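Local coordinates for protein putative transcriptional regulator (MarR/EmrR family) (Acinetobacter sp. ADP1, PDB 3NRV) that probably binds DNA as a homodimer and regulates transcription, as MarR-family winged helix-turn-helix proteins do, at residues 31-36 with 110-115; 44-48 with 60-66; 82-87 with 98-104. One frame throughout, in Å; residues are numbered along the deposited sequence. Where two conformers were deposited one is given.

Contact 1: residues 31-36 with 110-115; sequences AYTQKF and VASDFA
Phe114 reaches from helix 102-122 into helix 13-36 as a knob into a hole, held among Ala31, Tyr32, Lys35 and Phe36. Its CG stands anti to the backbone N (chi1 -176°), which carries the ring away from its own helix and across to the other. There Lys35 lies over one face in a CH-pi contact, with CD 3.6 Å from the centroid of the Phe114 ring. Ala31 CB and the CE2 corner of Tyr32 meet the rim of the same ring near its plane. Toward Tyr32 the arrangement is T-shaped: the edge of Phe114 points at the tyrosine face, the planes 85° apart and the centroids of the Tyr32 and Phe114 rings 5.2 Å apart. Phe36 turns its edge toward the face of Phe114 in a more offset, inclined pair with planes at 63°. Ala111 CB sits over the centre of one face of Phe36 in a CH-pi contact, 3.8 Å from the ring centroid, while Phe36 CE1 touches Val110 CG2. Tyr32 also stacks on Trp43 of helix 40-51, and Asp113 forms a salt bridge with Lys6 of the second subunit. No hydrogen bond joins the two segments, so this roughly antiparallel, inclined helix pair relies on shape and on an aromatic cluster of Tyr32, Phe36 and Phe114, with the aliphatic part of Lys35 laid over one face of Phe114.

Contact 2: residues 44-48 with 60-66; sequences RIISV and ISDILGL
Leu64 and Val48 form the centre of this buried contact, in which helix 40-51 packs against helix 57-64 within the winged helix-turn-helix domain of the MarR family. Helix 57-64 is the first helix of the helix-turn-helix and helix 68-80, which follows the turn, is its probable recognition helix. The two short helical segments cross at 110°, and branched side chains meet between them. Val48 and Leu64 lie side by side, pointing opposite ways, bringing Val48 CG2 to 3.5 Å from Leu64 CD2, a tight carbon contact. The two methyls of Leu64 are shared out: CD2 goes to Val48, whereas CD1 lies 3.6 Å from Ile45 CG1, the isoleucine set crosswise to the leucine. Ile45 CG1 also meets Ile60 CG2, and both isoleucines continue onto helix 68-80, Ile45 at Thr74 and Leu78, Ile60 at Val71. The other branch of Val48, CG1, meets Ile63 CD1 tip to tip at 3.8 Å, toward the more exposed side.

Beyond this apolar layer, Arg44 runs alongside Leu64 and bends at chi3 (67°), which lays one face of its guanidinium over Leu64 CB. NH1 approaches Leu66 CG and is hydrogen-bonded to Asn22 OD1 of the second subunit, tying this edge to the dimer partner. Gly65, with positive phi, ends helix 57-64 and leads into the turn. Just before it, the carbonyl of Leu64 receives the arginine: Arg44 NH2 donates to Leu64 O at 3.0 Å, in the carbonyl plane and on a lone pair, although the N-H...O angle is a bent 132°.

Contact 3: residues 82-87 with 98-104; sequences KYIEVN and INLTEMG
Glu85 and Asn99 form the hydrogen-bonded pair of the antiparallel hairpin that makes the wing of this winged helix-turn-helix protein. Glu85 N donates to Asn99 O at 2.8 Å and Asn99 N returns to Glu85 O at 2.9 Å. Ile84 with Leu100 and Val86 with Ile98 are the flanking non-hydrogen-bonded pairs.

A second set of polar bonds surrounds Thr101, the N-cap of helix 102-122. With OG1 placed between the backbone N and the carbonyl carbon (chi1 56°), the hydroxyl donates to Lys82 O at 2.7 Å and accepts from Gly104 N at 3.1 Å. Thr101 N donates to Tyr83 O at 2.9 Å, from above the carbonyl plane. One threonine thus caps a helix start and clasps the Schellman turn at Lys82.

Apolar and aromatic contacts complete the interface. Ile98 CG2 meets Ile84 CD1, while Ile98 CD1 reaches Val86 CG2 at 3.9 Å. Selenomethionine Met103 crosses Tyr83, with CG 3.8 Å from Tyr83 CE1 and the selenium oblique to the ring in a Met-aromatic contact. The CA of Gly104 comes up to the edge of that ring.

Ile84 and Ile98 pack on Leu49 of helix 40-51 and Val75 of helix 68-80, Leu100 rests on Leu49 and Ser50, and Tyr83 touches Leu107 of helix 102-122.

In the fold
Contact 1 encloses the other two along the chain: contact 2 comes first, then contact 3, and both fall within the chain between residues 36 and 110. The centres of contacts 1 and 2 are about 17 Å apart, those of 1 and 3 about 18 Å, and those of 2 and 3 about 15 Å. Contacts 2 and 3 touch where Ile46 O meets Leu100 CD1 at 4.1 Å. Helix 102-122 serves contacts 1 and 3, and contacts 1 and 2 both reach the second subunit. The presumed DNA-binding elements, helix-turn-helix and wing, are thus joined to helices engaged with the dimer partner, consistent with a MarR-type regulator.

Contact 1: residues 31-36 with 110-115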
loop_
_atom_site.group_PDB
_atom_site.type_symbol
_atom_site.label_atom_id
_atom_site.label_comp_id
_atom_site.label_asym_id
_atom_site.label_seq_id
_atom_site.Cartn_x
_atom_site.Cartn_y
_atom_site.Cartn_z
ATOM N N ALA C 31 -3.586 -7.242 -11.813
ATOM C CA ALA C 31 -3.221 -6.668 -13.106
ATOM C C ALA C 31 -1.770 -6.958 -13.467
ATOM O O ALA C 31 -1.487 -7.477 -14.553
ATOM C CB ALA C 31 -3.498 -5.168 -13.133
ATOM N N TYR C 32 -0.851 -6.631 -12.558
ATOM C CA TYR C 32 0.570 -6.860 -12.812
ATOM C C TYR C 32 0.895 -8.327 -12.927
ATOM O O TYR C 32 1.743 -8.719 -13.733
ATOM C CB TYR C 32 1.455 -6.197 -11.737
ATOM C CG TYR C 32 1.536 -4.704 -11.958
ATOM C CD1 TYR C 32 0.715 -3.832 -11.262
ATOM C CD2 TYR C 32 2.406 -4.174 -12.904
ATOM C CE1 TYR C 32 0.778 -2.453 -11.489
ATOM C CE2 TYR C 32 2.471 -2.803 -13.141
ATOM C CZ TYR C 32 1.655 -1.957 -12.442
ATOM O OH TYR C 32 1.708 -0.606 -12.690
ATOM N N THR C 33 0.235 -9.143 -12.121
ATOM C CA THR C 33 0.510 -10.575 -12.180
ATOM C C THR C 33 0.096 -11.153 -13.529
ATOM O O THR C 33 0.838 -11.920 -14.134
ATOM C CB THR C 33 -0.166 -11.353 -11.042
ATOM O OG1 THR C 33 0.489 -11.039 -9.806
ATOM C CG2 THR C 33 -0.032 -12.859 -11.287
ATOM N N GLN C 34 -1.076 -10.756 -14.008
ATOM C CA GLN C 34 -1.595 -11.292 -15.267
ATOM C C GLN C 34 -0.866 -10.738 -16.480
ATOM O O GLN C 34 -0.725 -11.421 -17.495
ATOM C CB GLN C 34 -3.098 -11.018 -15.386
ATOM C CG GLN C 34 -3.917 -11.876 -14.423
ATOM C CD GLN C 34 -5.413 -11.742 -14.632
ATOM O OE1 GLN C 34 -5.883 -10.789 -15.257
ATOM N NE2 GLN C 34 -6.173 -12.699 -14.097
ATOM N N LYS C 35 -0.406 -9.495 -16.382
ATOM C CA LYS C 35 0.200 -8.847 -17.521
ATOM C C LYS C 35 1.712 -9.051 -17.591
ATOM O O LYS C 35 2.273 -9.150 -18.682
ATOM C CB LYS C 35 -0.138 -7.363 -17.517
ATOM C CG LYS C 35 0.144 -6.665 -18.813
ATOM C CD LYS C 35 -0.757 -5.457 -18.962
ATOM C CE LYS C 35 -0.962 -5.085 -20.426
ATOM N NZ LYS C 35 -1.737 -6.124 -21.174
ATOM N N PHE C 36 2.371 -9.130 -16.437
ATOM C CA PHE C 36 3.835 -9.072 -16.405
ATOM C C PHE C 36 4.438 -10.163 -15.581
ATOM O O PHE C 36 5.654 -10.267 -15.489
ATOM C CB PHE C 36 4.340 -7.696 -15.893
ATOM C CG PHE C 36 4.045 -6.589 -16.841
ATOM C CD1 PHE C 36 4.761 -6.479 -18.022
ATOM C CD2 PHE C 36 3.016 -5.703 -16.599
ATOM C CE1 PHE C 36 4.472 -5.495 -18.927
ATOM C CE2 PHE C 36 2.711 -4.723 -17.507
ATOM C CZ PHE C 36 3.446 -4.613 -18.678
ATOM N N VAL C 110 9.004 -1.757 -20.141
ATOM C CA VAL C 110 7.700 -2.181 -20.643
ATOM C C VAL C 110 6.532 -2.012 -19.655
ATOM O O VAL C 110 5.417 -1.714 -20.074
ATOM C CB VAL C 110 7.723 -3.622 -21.265
ATOM C CG1 VAL C 110 8.753 -3.703 -22.402
ATOM C CG2 VAL C 110 7.990 -4.692 -20.204
ATOM N N ALA C 111 6.763 -2.204 -18.358
ATOM C CA ALA C 111 5.657 -2.133 -17.394
ATOM C C ALA C 111 5.319 -0.698 -16.990
ATOM O O ALA C 111 4.214 -0.433 -16.510
ATOM C CB ALA C 111 5.950 -2.972 -16.145
ATOM N N SER C 112 6.260 0.229 -17.169
ATOM C CA SER C 112 6.003 1.604 -16.745
ATOM C C SER C 112 4.867 2.227 -17.567
ATOM O O SER C 112 4.082 3.015 -17.052
ATOM C CB SER C 112 7.278 2.458 -16.785
ATOM O OG SER C 112 7.874 2.436 -18.062
ATOM N N ASP C 113 4.743 1.839 -18.834
ATOM C CA ASP C 113 3.632 2.330 -19.658
ATOM C C ASP C 113 2.271 1.951 -19.070
ATOM O O ASP C 113 1.327 2.740 -19.075
ATOM C CB ASP C 113 3.736 1.764 -21.065
ATOM C CG ASP C 113 5.063 2.071 -21.708
ATOM O OD1 ASP C 113 5.490 3.238 -21.626
ATOM O OD2 ASP C 113 5.678 1.153 -22.285
ATOM N N PHE C 114 2.193 0.730 -18.571
ATOM C CA PHE C 114 1.001 0.214 -17.930
ATOM C C PHE C 114 0.722 0.971 -16.623
ATOM O O PHE C 114 -0.420 1.333 -16.347
ATOM C CB PHE C 114 1.214 -1.271 -17.695
ATOM C CG PHE C 114 0.030 -1.998 -17.119
ATOM C CD1 PHE C 114 -1.126 -2.189 -17.864
ATOM C CD2 PHE C 114 0.104 -2.556 -15.854
ATOM C CE1 PHE C 114 -2.206 -2.907 -17.337
ATOM C CE2 PHE C 114 -0.971 -3.281 -15.326
ATOM C CZ PHE C 114 -2.127 -3.451 -16.072
ATOM N N ALA C 115 1.768 1.231 -15.838
ATOM C CA ALA C 115 1.638 2.013 -14.608
ATOM C C ALA C 115 1.104 3.418 -14.916
ATOM O O ALA C 115 0.246 3.955 -14.208
ATOM C CB ALA C 115 2.998 2.105 -13.889
#

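Contact 2: residues 44-48 with 60-66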
loop_
_atom_site.group_PDB
_atom_site.type_symbol
_atom_site.label_atom_id
_atom_site.label_comp_id
_atom_site.label_asym_id
_atom_site.label_seq_id
_atom_site.Cartn_x
_atom_site.Cartn_y
_atom_site.Cartn_z
ATOM N N ARG C 44 6.288 -2.160 -7.237
ATOM C CA ARG C 44 6.602 -0.956 -6.468
ATOM C C ARG C 44 8.112 -0.820 -6.249
ATOM O O ARG C 44 8.689 0.262 -6.357
ATOM C CB ARG C 44 5.852 -0.952 -5.116
ATOM C CG ARG C 44 4.304 -0.919 -5.260
ATOM C CD ARG C 44 3.606 -0.927 -3.886
ATOM N NE ARG C 44 3.885 0.321 -3.160
ATOM C CZ ARG C 44 3.783 0.480 -1.837
ATOM N NH1 ARG C 44 3.427 -0.537 -1.071
ATOM N NH2 ARG C 44 4.049 1.666 -1.284
ATOM N N ILE C 45 8.761 -1.933 -5.951
ATOM C CA ILE C 45 10.191 -1.891 -5.706
ATOM C C ILE C 45 11.000 -1.646 -6.988
ATOM O O ILE C 45 11.921 -0.839 -7.000
ATOM C CB ILE C 45 10.655 -3.169 -5.002
ATOM C CG1 ILE C 45 10.154 -3.121 -3.554
ATOM C CG2 ILE C 45 12.164 -3.262 -5.039
ATOM C CD1 ILE C 45 10.318 -4.424 -2.791
ATOM N N ILE C 46 10.647 -2.353 -8.057
ATOM C CA ILE C 46 11.289 -2.142 -9.353
ATOM C C ILE C 46 11.208 -0.669 -9.744
ATOM O O ILE C 46 12.189 -0.066 -10.205
ATOM C CB ILE C 46 10.644 -3.070 -10.425
ATOM C CG1 ILE C 46 11.195 -4.488 -10.248
ATOM C CG2 ILE C 46 10.923 -2.578 -11.838
ATOM C CD1 ILE C 46 10.307 -5.518 -10.818
ATOM N N SER C 47 10.040 -0.076 -9.538
ATOM C CA SER C 47 9.848 1.320 -9.910
ATOM C C SER C 47 10.723 2.251 -9.052
ATOM O O SER C 47 11.246 3.262 -9.536
ATOM C CB SER C 47 8.366 1.701 -9.839
ATOM O OG SER C 47 8.210 3.100 -9.979
ATOM N N VAL C 48 10.909 1.899 -7.784
ATOM C CA VAL C 48 11.825 2.673 -6.929
ATOM C C VAL C 48 13.268 2.530 -7.415
ATOM O O VAL C 48 13.984 3.511 -7.531
ATOM C CB VAL C 48 11.743 2.292 -5.434
ATOM C CG1 VAL C 48 12.888 2.951 -4.636
ATOM C CG2 VAL C 48 10.401 2.709 -4.868
ATOM N N ILE C 60 14.633 1.872 0.378
ATOM C CA ILE C 60 13.416 1.397 -0.295
ATOM C C ILE C 60 12.241 1.403 0.696
ATOM O O ILE C 60 11.138 1.855 0.379
ATOM C CB ILE C 60 13.629 -0.009 -0.933
ATOM C CG1 ILE C 60 14.712 0.047 -2.017
ATOM C CG2 ILE C 60 12.330 -0.566 -1.511
ATOM C CD1 ILE C 60 15.303 -1.327 -2.337
ATOM N N SER C 61 12.495 0.938 1.916
ATOM C CA SER C 61 11.474 0.951 2.964
ATOM C C SER C 61 11.003 2.368 3.304
ATOM O O SER C 61 9.803 2.621 3.470
ATOM C CB SER C 61 12.008 0.241 4.229
ATOM O OG SER C 61 11.086 0.325 5.297
ATOM N N ASP C 62 11.951 3.291 3.403
ATOM C CA ASP C 62 11.628 4.675 3.723
ATOM C C ASP C 62 10.716 5.249 2.651
ATOM O O ASP C 62 9.749 5.955 2.958
ATOM C CB ASP C 62 12.895 5.527 3.818
ATOM C CG ASP C 62 13.703 5.234 5.068
ATOM O OD1 ASP C 62 13.168 4.566 5.981
ATOM O OD2 ASP C 62 14.874 5.677 5.136
ATOM N N ILE C 63 11.027 4.939 1.396
ATOM C CA ILE C 63 10.242 5.445 0.275
ATOM C C ILE C 63 8.846 4.837 0.192
ATOM O O ILE C 63 7.868 5.557 -0.025
ATOM C CB ILE C 63 10.987 5.270 -1.068
ATOM C CG1 ILE C 63 12.241 6.156 -1.085
ATOM C CG2 ILE C 63 10.070 5.608 -2.227
ATOM C CD1 ILE C 63 13.226 5.854 -2.231
ATOM N N LEU C 64 8.744 3.522 0.371
ATOM C CA LEU C 64 7.478 2.833 0.141
ATOM C C LEU C 64 6.555 2.782 1.367
ATOM O O LEU C 64 5.340 2.642 1.221
ATOM C CB LEU C 64 7.725 1.404 -0.371
ATOM C CG LEU C 64 8.441 1.287 -1.725
ATOM C CD1 LEU C 64 8.601 -0.199 -2.109
ATOM C CD2 LEU C 64 7.684 2.044 -2.818
ATOM N N GLY C 65 7.138 2.844 2.565
ATOM C CA GLY C 65 6.376 2.617 3.782
ATOM C C GLY C 65 6.180 1.157 4.165
ATOM O O GLY C 65 5.520 0.856 5.168
ATOM N N LEU C 66 6.711 0.237 3.364
ATOM C CA LEU C 66 6.694 -1.167 3.763
ATOM C C LEU C 66 7.859 -1.361 4.697
ATOM O O LEU C 66 8.910 -0.771 4.477
ATOM C CB LEU C 66 6.857 -2.094 2.558
ATOM C CG LEU C 66 5.665 -2.247 1.616
ATOM C CD1 LEU C 66 6.069 -3.015 0.367
ATOM C CD2 LEU C 66 4.516 -2.935 2.326
#

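Contact 3: residues 82-87 with 98-104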
loop_
_atom_site.group_PDB
_atom_site.type_symbol
_atom_site.label_atom_id
_atom_site.label_comp_id
_atom_site.label_asym_id
_atom_site.label_seq_id
_atom_site.Cartn_x
_atom_site.Cartn_y
_atom_site.Cartn_z
ATOM N N LYS C 82 15.912 -12.862 -11.119
ATOM C CA LYS C 82 16.974 -12.235 -11.904
ATOM C C LYS C 82 16.609 -10.845 -12.403
ATOM O O LYS C 82 17.153 -10.377 -13.419
ATOM C CB LYS C 82 17.424 -13.138 -13.062
ATOM C CG LYS C 82 17.824 -14.541 -12.620
ATOM C CD LYS C 82 18.554 -15.279 -13.720
ATOM C CE LYS C 82 18.813 -16.728 -13.331
ATOM N NZ LYS C 82 19.440 -16.818 -11.982
ATOM N N TYR C 83 15.697 -10.186 -11.686
ATOM C CA TYR C 83 15.360 -8.784 -11.959
ATOM C C TYR C 83 16.254 -7.764 -11.261
ATOM O O TYR C 83 16.359 -6.603 -11.695
ATOM C CB TYR C 83 13.914 -8.500 -11.553
ATOM C CG TYR C 83 12.901 -9.170 -12.456
ATOM C CD1 TYR C 83 12.926 -8.951 -13.824
ATOM C CD2 TYR C 83 11.927 -10.004 -11.944
ATOM C CE1 TYR C 83 12.003 -9.554 -14.666
ATOM C CE2 TYR C 83 10.983 -10.615 -12.788
ATOM C CZ TYR C 83 11.035 -10.376 -14.145
ATOM O OH TYR C 83 10.133 -10.961 -14.999
ATOM N N ILE C 84 16.838 -8.169 -10.140
ATOM C CA ILE C 84 17.723 -7.285 -9.389
ATOM C C ILE C 84 18.996 -8.021 -9.036
ATOM O O ILE C 84 19.061 -9.247 -9.106
ATOM C CB ILE C 84 17.062 -6.702 -8.086
ATOM C CG1 ILE C 84 16.857 -7.789 -7.015
ATOM C CG2 ILE C 84 15.751 -6.013 -8.406
ATOM C CD1 ILE C 84 18.096 -8.002 -6.076
ATOM N N GLU C 85 20.016 -7.263 -8.665
ATOM C CA GLU C 85 21.230 -7.875 -8.146
ATOM C C GLU C 85 21.757 -6.975 -7.036
ATOM O O GLU C 85 21.523 -5.759 -7.040
ATOM C CB GLU C 85 22.277 -8.004 -9.263
ATOM C CG GLU C 85 22.662 -6.651 -9.825
ATOM C CD GLU C 85 23.525 -6.732 -11.092
ATOM O OE1 GLU C 85 23.714 -7.844 -11.643
ATOM O OE2 GLU C 85 24.010 -5.668 -11.529
ATOM N N VAL C 86 22.448 -7.576 -6.074
ATOM C CA VAL C 86 23.033 -6.818 -4.981
ATOM C C VAL C 86 24.353 -6.260 -5.469
ATOM O O VAL C 86 25.183 -6.990 -5.979
ATOM C CB VAL C 86 23.280 -7.687 -3.740
ATOM C CG1 VAL C 86 24.037 -6.878 -2.673
ATOM C CG2 VAL C 86 21.957 -8.199 -3.192
ATOM N N ASN C 87 24.527 -4.958 -5.335
ATOM C CA ASN C 87 25.767 -4.319 -5.738
ATOM C C ASN C 87 26.562 -3.991 -4.483
ATOM O O ASN C 87 26.177 -3.123 -3.711
ATOM C CB ASN C 87 25.481 -3.052 -6.538
ATOM C CG ASN C 87 26.743 -2.391 -7.051
ATOM O OD1 ASN C 87 27.849 -2.713 -6.611
ATOM N ND2 ASN C 87 26.585 -1.455 -7.989
ATOM N N ILE C 98 21.042 -2.045 -3.987
ATOM C CA ILE C 98 20.276 -2.969 -4.825
ATOM C C ILE C 98 20.120 -2.307 -6.201
ATOM O O ILE C 98 19.745 -1.131 -6.282
ATOM C CB ILE C 98 18.885 -3.235 -4.228
ATOM C CG1 ILE C 98 18.989 -3.716 -2.762
ATOM C CG2 ILE C 98 18.075 -4.225 -5.114
ATOM C CD1 ILE C 98 19.715 -5.060 -2.618
ATOM N N ASN C 99 20.414 -3.041 -7.271
ATOM C CA ASN C 99 20.253 -2.513 -8.631
ATOM C C ASN C 99 19.411 -3.429 -9.516
ATOM O O ASN C 99 19.460 -4.648 -9.382
ATOM C CB ASN C 99 21.605 -2.359 -9.339
ATOM C CG ASN C 99 22.560 -1.426 -8.625
ATOM O OD1 ASN C 99 22.166 -0.442 -8.004
ATOM N ND2 ASN C 99 23.839 -1.725 -8.740
ATOM N N LEU C 100 18.684 -2.838 -10.460
ATOM C CA LEU C 100 18.017 -3.626 -11.499
ATOM C C LEU C 100 19.068 -4.321 -12.365
ATOM O O LEU C 100 20.112 -3.749 -12.647
ATOM C CB LEU C 100 17.166 -2.716 -12.392
ATOM C CG LEU C 100 15.979 -2.029 -11.715
ATOM C CD1 LEU C 100 15.356 -0.988 -12.630
ATOM C CD2 LEU C 100 14.960 -3.085 -11.313
ATOM N N THR C 101 18.817 -5.553 -12.768
ATOM C CA THR C 101 19.659 -6.160 -13.796
ATOM C C THR C 101 19.221 -5.564 -15.142
ATOM O O THR C 101 18.296 -4.742 -15.193
ATOM C CB THR C 101 19.443 -7.651 -13.856
ATOM O OG1 THR C 101 18.047 -7.896 -14.071
ATOM C CG2 THR C 101 19.901 -8.331 -12.537
ATOM N N GLU C 102 19.868 -5.969 -16.231
ATOM C CA GLU C 102 19.404 -5.543 -17.551
ATOM C C GLU C 102 17.955 -5.995 -17.788
ATOM O O GLU C 102 17.152 -5.248 -18.337
ATOM C CB GLU C 102 20.317 -6.062 -18.672
ATOM C CG GLU C 102 20.090 -5.354 -20.013
ATOM C CD GLU C 102 20.950 -5.916 -21.150
ATOM O OE1 GLU C 102 21.287 -5.148 -22.083
ATOM O OE2 GLU C 102 21.288 -7.123 -21.111
HETATM N N MSE C 103 17.617 -7.206 -17.360
HETATM C CA MSE C 103 16.232 -7.669 -17.485
HETATM C C MSE C 103 15.255 -6.870 -16.618
HETATM O O MSE C 103 14.127 -6.611 -17.028
HETATM C CB MSE C 103 16.093 -9.165 -17.196
HETATM C CG MSE C 103 14.673 -9.677 -17.427
HETATM SE SE MSE C 103 14.488 -11.638 -17.499
HETATM C CE MSE C 103 16.340 -12.119 -17.204
ATOM N N GLY C 104 15.675 -6.473 -15.418
ATOM C CA GLY C 104 14.817 -5.647 -14.591
ATOM C C GLY C 104 14.602 -4.273 -15.213
ATOM O O GLY C 104 13.517 -3.704 -15.124
#